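Local structure of endosialidase (Enterobacteria phage phi92, 4HIZ) at residues G191-S195 against A223-S227; G197-I203 against T242-A248; T202-H208 against V235-F241. The protein probably hydrolyses internal alpha-2,8 and alpha-2,9 linkages of sialic acid polymers, as a phage endosialidase built round a sialidase beta-propeller. One frame throughout, in Å; residues are numbered along the deposited sequence.

Interaction 1. Residues G191-S195 against A223-S227; sequences GITIS and ATGVS. With SLB (N-acetyl-beta-neuraminic acid), chain D; SIA (N-acetyl-alpha-neuraminic acid), chain B.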
loop_
_atom_site.group_PDB
_atom_site.type_symbol
_atom_site.label_atom_id
_atom_site.label_comp_id
_atom_site.label_asym_id
_atom_site.label_seq_id
_atom_site.Cartn_x
_atom_site.Cartn_y
_atom_site.Cartn_z
ATOM N N GLY A 191 -9.715 8.439 -44.697
ATOM C CA GLY A 191 -9.568 9.804 -44.234
ATOM C C GLY A 191 -8.184 10.419 -44.199
ATOM O O GLY A 191 -8.052 11.592 -43.799
ATOM N N ILE A 192 -7.153 9.666 -44.584
ATOM C CA ILE A 192 -5.799 10.234 -44.602
ATOM C C ILE A 192 -5.311 10.397 -46.030
ATOM O O ILE A 192 -5.221 9.399 -46.772
ATOM C CB ILE A 192 -4.800 9.375 -43.834
ATOM C CG1 ILE A 192 -5.276 9.206 -42.371
ATOM C CG2 ILE A 192 -3.404 10.020 -43.900
ATOM C CD1 ILE A 192 -4.343 8.291 -41.502
ATOM N N THR A 193 -4.996 11.636 -46.423
ATOM C CA THR A 193 -4.535 11.887 -47.798
ATOM C C THR A 193 -3.260 12.723 -47.790
ATOM O O THR A 193 -3.105 13.648 -46.960
ATOM C CB THR A 193 -5.588 12.617 -48.635
ATOM O OG1 THR A 193 -6.051 13.765 -47.930
ATOM C CG2 THR A 193 -6.768 11.697 -48.948
ATOM N N ILE A 194 -2.355 12.393 -48.710
ATOM C CA ILE A 194 -1.122 13.157 -48.914
ATOM C C ILE A 194 -0.864 13.292 -50.402
ATOM O O ILE A 194 -0.886 12.283 -51.107
ATOM C CB ILE A 194 0.087 12.423 -48.309
ATOM C CG1 ILE A 194 -0.242 11.968 -46.874
ATOM C CG2 ILE A 194 1.318 13.363 -48.279
ATOM C CD1 ILE A 194 0.722 10.958 -46.296
ATOM N N SER A 195 -0.579 14.505 -50.876
ATOM C CA SER A 195 -0.182 14.659 -52.282
ATOM C C SER A 195 1.284 14.358 -52.453
ATOM O O SER A 195 2.085 14.686 -51.581
ATOM C CB SER A 195 -0.455 16.083 -52.773
ATOM O OG SER A 195 -1.838 16.293 -52.707
ATOM N N ALA A 223 -0.707 4.892 -44.500
ATOM C CA ALA A 223 -0.215 6.098 -45.178
ATOM C C ALA A 223 1.224 6.357 -44.751
ATOM O O ALA A 223 1.485 6.737 -43.598
ATOM C CB ALA A 223 -1.091 7.303 -44.830
ATOM N N THR A 224 2.156 6.132 -45.670
ATOM C CA THR A 224 3.578 6.277 -45.389
ATOM C C THR A 224 3.883 7.609 -44.749
ATOM O O THR A 224 3.437 8.653 -45.249
ATOM C CB THR A 224 4.392 6.167 -46.666
ATOM O OG1 THR A 224 4.204 4.863 -47.194
ATOM C CG2 THR A 224 5.870 6.337 -46.361
ATOM N N GLY A 225 4.578 7.563 -43.602
ATOM C CA GLY A 225 4.962 8.793 -42.927
ATOM C C GLY A 225 4.009 9.232 -41.829
ATOM O O GLY A 225 4.357 10.090 -41.019
ATOM N N VAL A 226 2.804 8.678 -41.820
ATOM C CA VAL A 226 1.819 9.002 -40.791
ATOM C C VAL A 226 1.823 7.828 -39.817
ATOM O O VAL A 226 1.154 6.816 -40.030
ATOM C CB VAL A 226 0.413 9.251 -41.361
ATOM C CG1 VAL A 226 -0.580 9.626 -40.222
ATOM C CG2 VAL A 226 0.475 10.373 -42.400
ATOM N N SER A 227 2.591 7.969 -38.747
ATOM C CA SER A 227 2.956 6.788 -37.954
ATOM C C SER A 227 3.539 7.246 -36.628
ATOM O O SER A 227 4.345 8.183 -36.605
ATOM C CB SER A 227 4.011 5.962 -38.726
ATOM O OG SER A 227 4.578 4.958 -37.898
HETATM C C1 SLB D . 6.890 5.390 -42.277
HETATM C C2 SLB D . 7.680 4.097 -42.211
HETATM C C3 SLB D . 7.681 3.319 -43.521
HETATM C C4 SLB D . 8.400 2.054 -43.406
HETATM C C5 SLB D . 7.892 1.162 -42.312
HETATM C C6 SLB D . 7.555 1.864 -41.007
HETATM C C7 SLB D . 6.432 1.149 -40.323
HETATM C C8 SLB D . 6.203 1.923 -39.075
HETATM C C9 SLB D . 5.230 1.180 -38.179
HETATM C C10 SLB D . 8.350 -1.256 -41.982
HETATM C C11 SLB D . 9.301 -2.430 -41.694
HETATM N N5 SLB D . 8.844 0.103 -42.038
HETATM O O1A SLB D . 5.632 5.331 -42.321
HETATM O O1B SLB D . 7.531 6.482 -42.272
HETATM O O2 SLB D . 8.968 4.591 -41.880
HETATM O O4 SLB D . 8.400 1.342 -44.680
HETATM O O6 SLB D . 7.183 3.266 -41.040
HETATM O O7 SLB D . 5.249 1.212 -41.121
HETATM O O8 SLB D . 7.451 2.113 -38.430
HETATM O O9 SLB D . 5.013 2.006 -37.060
HETATM O O10 SLB D . 7.156 -1.471 -42.166
HETATM C C1 SIA B . 2.628 2.184 -37.213
HETATM C C2 SIA B . 3.823 1.871 -36.313
HETATM C C3 SIA B . 3.865 2.787 -35.072
HETATM C C4 SIA B . 2.829 2.404 -34.020
HETATM C C5 SIA B . 2.861 0.898 -33.724
HETATM C C6 SIA B . 2.788 0.084 -35.020
HETATM C C7 SIA B . 3.015 -1.406 -34.756
HETATM C C8 SIA B . 2.838 -2.289 -36.001
HETATM C C9 SIA B . 1.738 -1.813 -36.933
HETATM C C10 SIA B . 1.873 0.108 -31.601
HETATM C C11 SIA B . 0.593 -0.103 -30.840
HETATM N N5 SIA B . 1.732 0.604 -32.837
HETATM O O1A SIA B . 2.442 3.381 -37.503
HETATM O O1B SIA B . 1.868 1.285 -37.649
HETATM O O4 SIA B . 3.089 3.140 -32.801
HETATM O O6 SIA B . 3.799 0.485 -35.950
HETATM O O7 SIA B . 4.379 -1.535 -34.327
HETATM O O8 SIA B . 4.065 -2.289 -36.727
HETATM O O9 SIA B . 2.285 -1.239 -38.140
HETATM O O10 SIA B . 2.976 -0.166 -31.123
#
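The type II beta turn from Ala223 to Val226, which carries part of a sialic acid-binding site, rests on strand 192-194 through Ile192 and Ile194. The turn is closed by Val226 N bonding Ala223 O at 2.9 Å, and its two ends supply most of the apolar atoms. Ile192 turns CG2 to Ala223 CB at 3.7 Å, while its other branch, ending in CD1, meets Val226 tip to tip. Ile194 instead slides past Val226 in the opposite direction, Ile194 CD1 lying 3.9 Å from Val226 CG2. The same Ile194 CD1 is 3.7 Å from Thr224 O. Val226 serves both isoleucines: CG1, anti to the backbone N (chi1 -179°), meets Ile192 CD1, while CG2, beside that N, is shared by Ile192 CG2 and Ile194 CD1. This buried layer packs the loop between strands 215-219 and 230-237 back on strand 192-194 of the same antiparallel sheet. On its far side the turn binds glycan: Gly225 N gives a nearly straight bond (165°) to the carboxylate oxygen O1A of N-acetyl-beta-neuraminic acid at 2.8 Å. Ser227 OG donates to O1A of the N-acetyl-alpha-neuraminic acid at 2.7 Å, a sugar also bonded by Asn220 N and Ser219 OG.

Interaction 2. Residues G197-I203 against T242-A248; sequences GSTTATI and TVTLARA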
loop_
_atom_site.group_PDB
_atom_site.type_symbol
_atom_site.label_atom_id
_atom_site.label_comp_id
_atom_site.label_asym_id
_atom_site.label_seq_id
_atom_site.Cartn_x
_atom_site.Cartn_y
_atom_site.Cartn_z
ATOM N N GLY A 197 4.993 14.733 -53.216
ATOM C CA GLY A 197 5.816 15.929 -53.141
ATOM C C GLY A 197 5.538 16.786 -51.908
ATOM O O GLY A 197 6.304 17.716 -51.601
ATOM N N SER A 198 4.434 16.513 -51.218
ATOM C CA SER A 198 4.049 17.308 -50.048
ATOM C C SER A 198 4.546 16.724 -48.735
ATOM O O SER A 198 4.641 15.507 -48.588
ATOM C CB SER A 198 2.526 17.397 -49.970
ATOM O OG SER A 198 2.123 18.221 -48.877
ATOM N N THR A 199 4.811 17.585 -47.763
ATOM C CA THR A 199 5.052 17.112 -46.397
ATOM C C THR A 199 3.828 17.307 -45.512
ATOM O O THR A 199 3.925 17.200 -44.303
ATOM C CB THR A 199 6.210 17.859 -45.723
ATOM O OG1 THR A 199 5.923 19.270 -45.700
ATOM C CG2 THR A 199 7.531 17.602 -46.449
ATOM N N THR A 200 2.676 17.611 -46.094
ATOM C CA THR A 200 1.464 17.791 -45.288
ATOM C C THR A 200 0.544 16.602 -45.474
ATOM O O THR A 200 0.167 16.295 -46.602
ATOM C CB THR A 200 0.691 19.025 -45.743
ATOM O OG1 THR A 200 1.547 20.160 -45.661
ATOM C CG2 THR A 200 -0.534 19.253 -44.873
ATOM N N ALA A 201 0.169 15.939 -44.387
ATOM C CA ALA A 201 -0.846 14.889 -44.475
ATOM C C ALA A 201 -2.133 15.465 -43.904
ATOM O O ALA A 201 -2.125 16.050 -42.825
ATOM C CB ALA A 201 -0.416 13.624 -43.685
ATOM N N THR A 202 -3.234 15.310 -44.624
ATOM C CA THR A 202 -4.526 15.778 -44.139
ATOM C C THR A 202 -5.274 14.617 -43.518
ATOM O O THR A 202 -5.369 13.549 -44.127
ATOM C CB THR A 202 -5.313 16.388 -45.311
ATOM O OG1 THR A 202 -4.549 17.483 -45.822
ATOM C CG2 THR A 202 -6.677 16.870 -44.847
ATOM N N ILE A 203 -5.763 14.821 -42.295
ATOM C CA ILE A 203 -6.433 13.782 -41.547
ATOM C C ILE A 203 -7.869 14.167 -41.259
ATOM O O ILE A 203 -8.131 15.180 -40.609
ATOM C CB ILE A 203 -5.763 13.603 -40.182
ATOM C CG1 ILE A 203 -4.218 13.639 -40.288
ATOM C CG2 ILE A 203 -6.336 12.370 -39.471
ATOM C CD1 ILE A 203 -3.599 12.531 -41.100
ATOM N N THR A 242 -4.151 18.684 -39.915
ATOM C CA THR A 242 -2.985 18.155 -40.625
ATOM C C THR A 242 -1.841 17.844 -39.661
ATOM O O THR A 242 -1.786 18.352 -38.530
ATOM C CB THR A 242 -2.431 19.150 -41.678
ATOM O OG1 THR A 242 -1.870 20.294 -41.005
ATOM C CG2 THR A 242 -3.537 19.559 -42.714
ATOM N N VAL A 243 -0.914 17.039 -40.156
ATOM C CA VAL A 243 0.351 16.761 -39.479
ATOM C C VAL A 243 1.455 16.926 -40.528
ATOM O O VAL A 243 1.208 16.792 -41.753
ATOM C CB VAL A 243 0.389 15.338 -38.818
ATOM C CG1 VAL A 243 -0.702 15.228 -37.748
ATOM C CG2 VAL A 243 0.226 14.200 -39.854
ATOM N N THR A 244 2.658 17.222 -40.067
ATOM C CA THR A 244 3.788 17.369 -40.975
ATOM C C THR A 244 4.684 16.131 -41.007
ATOM O O THR A 244 5.102 15.641 -39.963
ATOM C CB THR A 244 4.634 18.570 -40.559
ATOM O OG1 THR A 244 3.809 19.733 -40.555
ATOM C CG2 THR A 244 5.787 18.804 -41.542
ATOM N N LEU A 245 4.982 15.644 -42.215
ATOM C CA LEU A 245 5.804 14.465 -42.439
ATOM C C LEU A 245 7.277 14.803 -42.334
ATOM O O LEU A 245 7.685 15.912 -42.657
ATOM C CB LEU A 245 5.535 13.912 -43.847
ATOM C CG LEU A 245 4.084 13.588 -44.205
ATOM C CD1 LEU A 245 4.003 12.994 -45.618
ATOM C CD2 LEU A 245 3.484 12.618 -43.196
ATOM N N ALA A 246 8.078 13.823 -41.923
ATOM C CA ALA A 246 9.518 14.002 -41.806
ATOM C C ALA A 246 10.161 14.171 -43.183
ATOM O O ALA A 246 11.198 14.816 -43.317
ATOM C CB ALA A 246 10.138 12.825 -41.056
ATOM N N ARG A 247 9.557 13.582 -44.207
ATOM C CA ARG A 247 10.014 13.833 -45.570
ATOM C C ARG A 247 8.856 13.797 -46.560
ATOM O O ARG A 247 7.816 13.210 -46.276
ATOM C CB ARG A 247 11.128 12.869 -45.973
ATOM C CG ARG A 247 10.802 11.432 -45.817
ATOM C CD ARG A 247 12.059 10.586 -46.059
ATOM N NE ARG A 247 11.751 9.184 -46.315
ATOM C CZ ARG A 247 11.625 8.657 -47.530
ATOM N NH1 ARG A 247 11.780 9.417 -48.607
ATOM N NH2 ARG A 247 11.343 7.368 -47.669
ATOM N N ALA A 248 9.039 14.446 -47.707
ATOM C CA ALA A 248 7.971 14.581 -48.690
ATOM C C ALA A 248 7.505 13.222 -49.197
ATOM O O ALA A 248 8.321 12.312 -49.431
ATOM C CB ALA A 248 8.436 15.444 -49.874
#
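Leu245 lies against Thr199 just where the antiparallel pairing of strands 200-204 and 240-244 gives way to loop. Its CB and CG both lie against Thr199 O, CG at 3.6 Å; beyond them the fork opens, CD1 turning to Ser198 O and CD2 to Ala201 CB at 4.1 Å. With CG beside the backbone N (chi1 -55°), the side chain folds back beside the same oxygen that its own N grips, Leu245 N to Thr199 O at 2.8 Å and 171°. The ladder continues with the hydrogen-bonded pair Ala201 and Val243, whose N and O atoms are bonded both ways; Val243 CG2 meets Ala201 CB at 3.9 Å on the face that Leu245 shares. Ile194 and Val226 also cover that face. The other face carries the non-hydrogen-bonded pairs Thr200 with Thr244 and Thr202 with Thr242; diagonally between them the methyls Thr200 CG2 and Thr242 CG2 touch at 3.7 Å, while Thr242 OG1 is bonded to Ser234 OG. At the loop end Thr199 CG2 packs on Ala248 N. Ser198 forms an ST turn, its OG accepting from Thr200 N at 2.9 Å, and Ala248 CB ends 3.6 Å from Gly197 O.

Interaction 3. Residues T202-H208 against V235-F241; sequences TIVLKKH and VINKDTF. With EDO (1,2-ethanediol), chain K.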
loop_
_atom_site.group_PDB
_atom_site.type_symbol
_atom_site.label_atom_id
_atom_site.label_comp_id
_atom_site.label_asym_id
_atom_site.label_seq_id
_atom_site.Cartn_x
_atom_site.Cartn_y
_atom_site.Cartn_z
ATOM N N THR A 202 -3.234 15.310 -44.624
ATOM C CA THR A 202 -4.526 15.778 -44.139
ATOM C C THR A 202 -5.274 14.617 -43.518
ATOM O O THR A 202 -5.369 13.549 -44.127
ATOM C CB THR A 202 -5.313 16.388 -45.311
ATOM O OG1 THR A 202 -4.549 17.483 -45.822
ATOM C CG2 THR A 202 -6.677 16.870 -44.847
ATOM N N ILE A 203 -5.763 14.821 -42.295
ATOM C CA ILE A 203 -6.433 13.782 -41.547
ATOM C C ILE A 203 -7.869 14.167 -41.259
ATOM O O ILE A 203 -8.131 15.180 -40.609
ATOM C CB ILE A 203 -5.763 13.603 -40.182
ATOM C CG1 ILE A 203 -4.218 13.639 -40.288
ATOM C CG2 ILE A 203 -6.336 12.370 -39.471
ATOM C CD1 ILE A 203 -3.599 12.531 -41.100
ATOM N N VAL A 204 -8.798 13.344 -41.728
ATOM C CA VAL A 204 -10.197 13.520 -41.380
ATOM C C VAL A 204 -10.512 12.683 -40.143
ATOM O O VAL A 204 -10.279 11.474 -40.088
ATOM C CB VAL A 204 -11.122 13.123 -42.537
ATOM C CG1 VAL A 204 -12.586 13.213 -42.092
ATOM C CG2 VAL A 204 -10.869 14.028 -43.735
ATOM N N LEU A 205 -10.990 13.351 -39.114
ATOM C CA LEU A 205 -11.358 12.674 -37.882
ATOM C C LEU A 205 -12.462 13.527 -37.249
ATOM O O LEU A 205 -12.219 14.655 -36.810
ATOM C CB LEU A 205 -10.122 12.588 -36.979
ATOM C CG LEU A 205 -10.207 11.729 -35.739
ATOM C CD1 LEU A 205 -10.229 10.251 -36.148
ATOM C CD2 LEU A 205 -8.999 12.010 -34.843
ATOM N N LYS A 206 -13.683 12.997 -37.209
ATOM C CA LYS A 206 -14.833 13.825 -36.840
ATOM C C LYS A 206 -14.751 14.360 -35.414
ATOM O O LYS A 206 -14.425 13.637 -34.492
ATOM C CB LYS A 206 -16.150 13.081 -37.080
ATOM C CG LYS A 206 -16.454 12.874 -38.579
ATOM C CD LYS A 206 -17.929 12.553 -38.824
ATOM C CE LYS A 206 -18.204 12.139 -40.266
ATOM N NZ LYS A 206 -18.132 13.272 -41.240
ATOM N N LYS A 207 -15.007 15.656 -35.274
ATOM C CA LYS A 207 -15.061 16.335 -33.980
ATOM C C LYS A 207 -13.824 16.037 -33.137
ATOM O O LYS A 207 -13.898 15.667 -31.972
ATOM C CB LYS A 207 -16.364 15.995 -33.242
ATOM C CG LYS A 207 -17.626 16.287 -34.060
ATOM C CD LYS A 207 -17.551 17.654 -34.778
ATOM C CE LYS A 207 -18.748 17.888 -35.698
ATOM N NZ LYS A 207 -18.712 17.063 -36.952
ATOM N N HIS A 208 -12.659 16.223 -33.743
ATOM C CA HIS A 208 -11.409 15.810 -33.092
ATOM C C HIS A 208 -11.042 16.648 -31.853
ATOM O O HIS A 208 -10.356 16.159 -30.937
ATOM C CB HIS A 208 -10.266 15.788 -34.124
ATOM C CG HIS A 208 -10.099 17.078 -34.863
ATOM N ND1 HIS A 208 -9.487 18.181 -34.298
ATOM C CD2 HIS A 208 -10.469 17.449 -36.119
ATOM C CE1 HIS A 208 -9.488 19.175 -35.178
ATOM N NE2 HIS A 208 -10.081 18.756 -36.283
ATOM N N VAL A 235 -5.238 23.121 -38.131
ATOM C CA VAL A 235 -6.614 22.670 -38.051
ATOM C C VAL A 235 -7.389 23.319 -39.187
ATOM O O VAL A 235 -7.400 24.543 -39.341
ATOM C CB VAL A 235 -7.253 23.009 -36.691
ATOM C CG1 VAL A 235 -8.713 22.558 -36.660
ATOM C CG2 VAL A 235 -6.457 22.308 -35.581
ATOM N N ILE A 236 -8.025 22.480 -39.985
ATOM C CA ILE A 236 -8.748 22.968 -41.149
ATOM C C ILE A 236 -10.216 23.222 -40.844
ATOM O O ILE A 236 -10.765 24.254 -41.254
ATOM C CB ILE A 236 -8.587 21.985 -42.285
ATOM C CG1 ILE A 236 -7.118 21.950 -42.706
ATOM C CG2 ILE A 236 -9.456 22.381 -43.486
ATOM C CD1 ILE A 236 -6.820 20.862 -43.729
ATOM N N ASN A 237 -10.852 22.304 -40.114
ATOM C CA ASN A 237 -12.242 22.516 -39.724
ATOM C C ASN A 237 -12.563 21.573 -38.568
ATOM O O ASN A 237 -11.639 20.904 -38.065
ATOM C CB ASN A 237 -13.207 22.416 -40.947
ATOM C CG ASN A 237 -13.202 21.042 -41.609
ATOM O OD1 ASN A 237 -13.017 20.008 -40.959
ATOM N ND2 ASN A 237 -13.414 21.028 -42.918
ATOM N N LYS A 238 -13.829 21.518 -38.144
ATOM C CA LYS A 238 -14.201 20.665 -36.995
ATOM C C LYS A 238 -13.803 19.212 -37.184
ATOM O O LYS A 238 -13.634 18.506 -36.191
ATOM C CB LYS A 238 -15.703 20.704 -36.721
ATOM C CG LYS A 238 -16.270 22.081 -36.419
ATOM C CD LYS A 238 -17.791 22.036 -36.278
ATOM C CE LYS A 238 -18.370 23.421 -35.945
ATOM N NZ LYS A 238 -19.864 23.405 -35.889
ATOM N N ASP A 239 -13.691 18.759 -38.442
ATOM C CA ASP A 239 -13.458 17.340 -38.698
ATOM C C ASP A 239 -12.133 17.031 -39.375
ATOM O O ASP A 239 -11.913 15.878 -39.779
ATOM C CB ASP A 239 -14.569 16.728 -39.570
ATOM C CG ASP A 239 -15.948 16.891 -38.977
ATOM O OD1 ASP A 239 -16.111 16.771 -37.753
ATOM O OD2 ASP A 239 -16.885 17.145 -39.758
ATOM N N THR A 240 -11.257 18.013 -39.503
ATOM C CA THR A 240 -10.054 17.844 -40.320
ATOM C C THR A 240 -8.862 18.598 -39.740
ATOM O O THR A 240 -8.972 19.788 -39.358
ATOM C CB THR A 240 -10.303 18.447 -41.730
ATOM O OG1 THR A 240 -11.617 18.088 -42.174
ATOM C CG2 THR A 240 -9.262 17.943 -42.721
ATOM N N PHE A 241 -7.710 17.939 -39.705
ATOM C CA PHE A 241 -6.488 18.617 -39.292
ATOM C C PHE A 241 -5.333 18.123 -40.126
ATOM O O PHE A 241 -5.503 17.226 -40.944
ATOM C CB PHE A 241 -6.209 18.431 -37.776
ATOM C CG PHE A 241 -5.946 16.993 -37.352
ATOM C CD1 PHE A 241 -7.009 16.125 -37.109
ATOM C CD2 PHE A 241 -4.640 16.522 -37.193
ATOM C CE1 PHE A 241 -6.786 14.794 -36.704
ATOM C CE2 PHE A 241 -4.392 15.181 -36.781
ATOM C CZ PHE A 241 -5.458 14.318 -36.548
HETATM C C1 EDO K . -12.829 21.962 -33.353
HETATM O O1 EDO K . -14.106 22.104 -33.990
HETATM C C2 EDO K . -12.086 20.746 -33.892
HETATM O O2 EDO K . -12.845 19.525 -33.761
HETATM O O HOH W 1 -19.270 15.652 -39.351
HETATM O O HOH W 2 -16.518 15.718 -42.268
#
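Ile203 and Phe241 form an antiparallel hydrogen-bonded pair, Ile203 N to Phe241 O at 2.8 Å and Phe241 N to Ile203 O at 2.9 Å; a single further bond, Leu205 N to Asp239 O, follows past the end of strand 200-204. Beyond it Lys206 to His208 wrap round the hairpin end, where a type I turn runs from Asn237 to Thr240. Asn237 OD1 takes Asp239 N, an Asx turn, and Thr240 OG1 from opposite faces of its amide plane. Ile236 and Asn237 both donate to Thr240 O, the classic beta bulge of this hairpin between strands 230-237 and 240-244. Asp239 OD1 accepts the backbone N of Lys207 at its anti lone pair. In the conformer given here, one of two, Lys207 NZ makes a salt bridge of 2.7 Å at the syn lone pair of Asp239 OD1, its chain bent at chi2 (-44°) and chi4. His208 NE2 donates to Asn237 O at 3.2 Å, 26° out of the ring plane, while ND1 is bonded to Leu210 N. Phe241 turns its edge to one His208 face, centroids 5.2 Å apart and planes at 64°; a 1,2-ethanediol, probably from the crystallisation liquor, lies over the opposite face. Over a face of the Phe241 ring stands Ile203 CB, 3.8 Å from the centroid, and Leu205 CB meets the ring edge at CE1.

All three contacts involve one antiparallel sheet, interaction 1 through a loop packed on it. Interactions 2 and 3 pair the same strands, 200-204 and 240-244, at opposite ends and share Thr202 and Ile203, whereas interaction 1 adds the neighbouring strand 192-194, joined to them by Thr193 O to Thr202 N and Gly191 O to Val204 N. Interaction 1 is the most buried; its segments meet through apolar side chains, with outward polar groups of the turn binding the sugars. Interactions 2 and 3 are partly buried and built on backbone ladders; interaction 2 adds threonine methyls, and interaction 3 a salt bridge and an aromatic pair. Ile194 CG1 on Ala201 CB (3.6 Å) joins the first two.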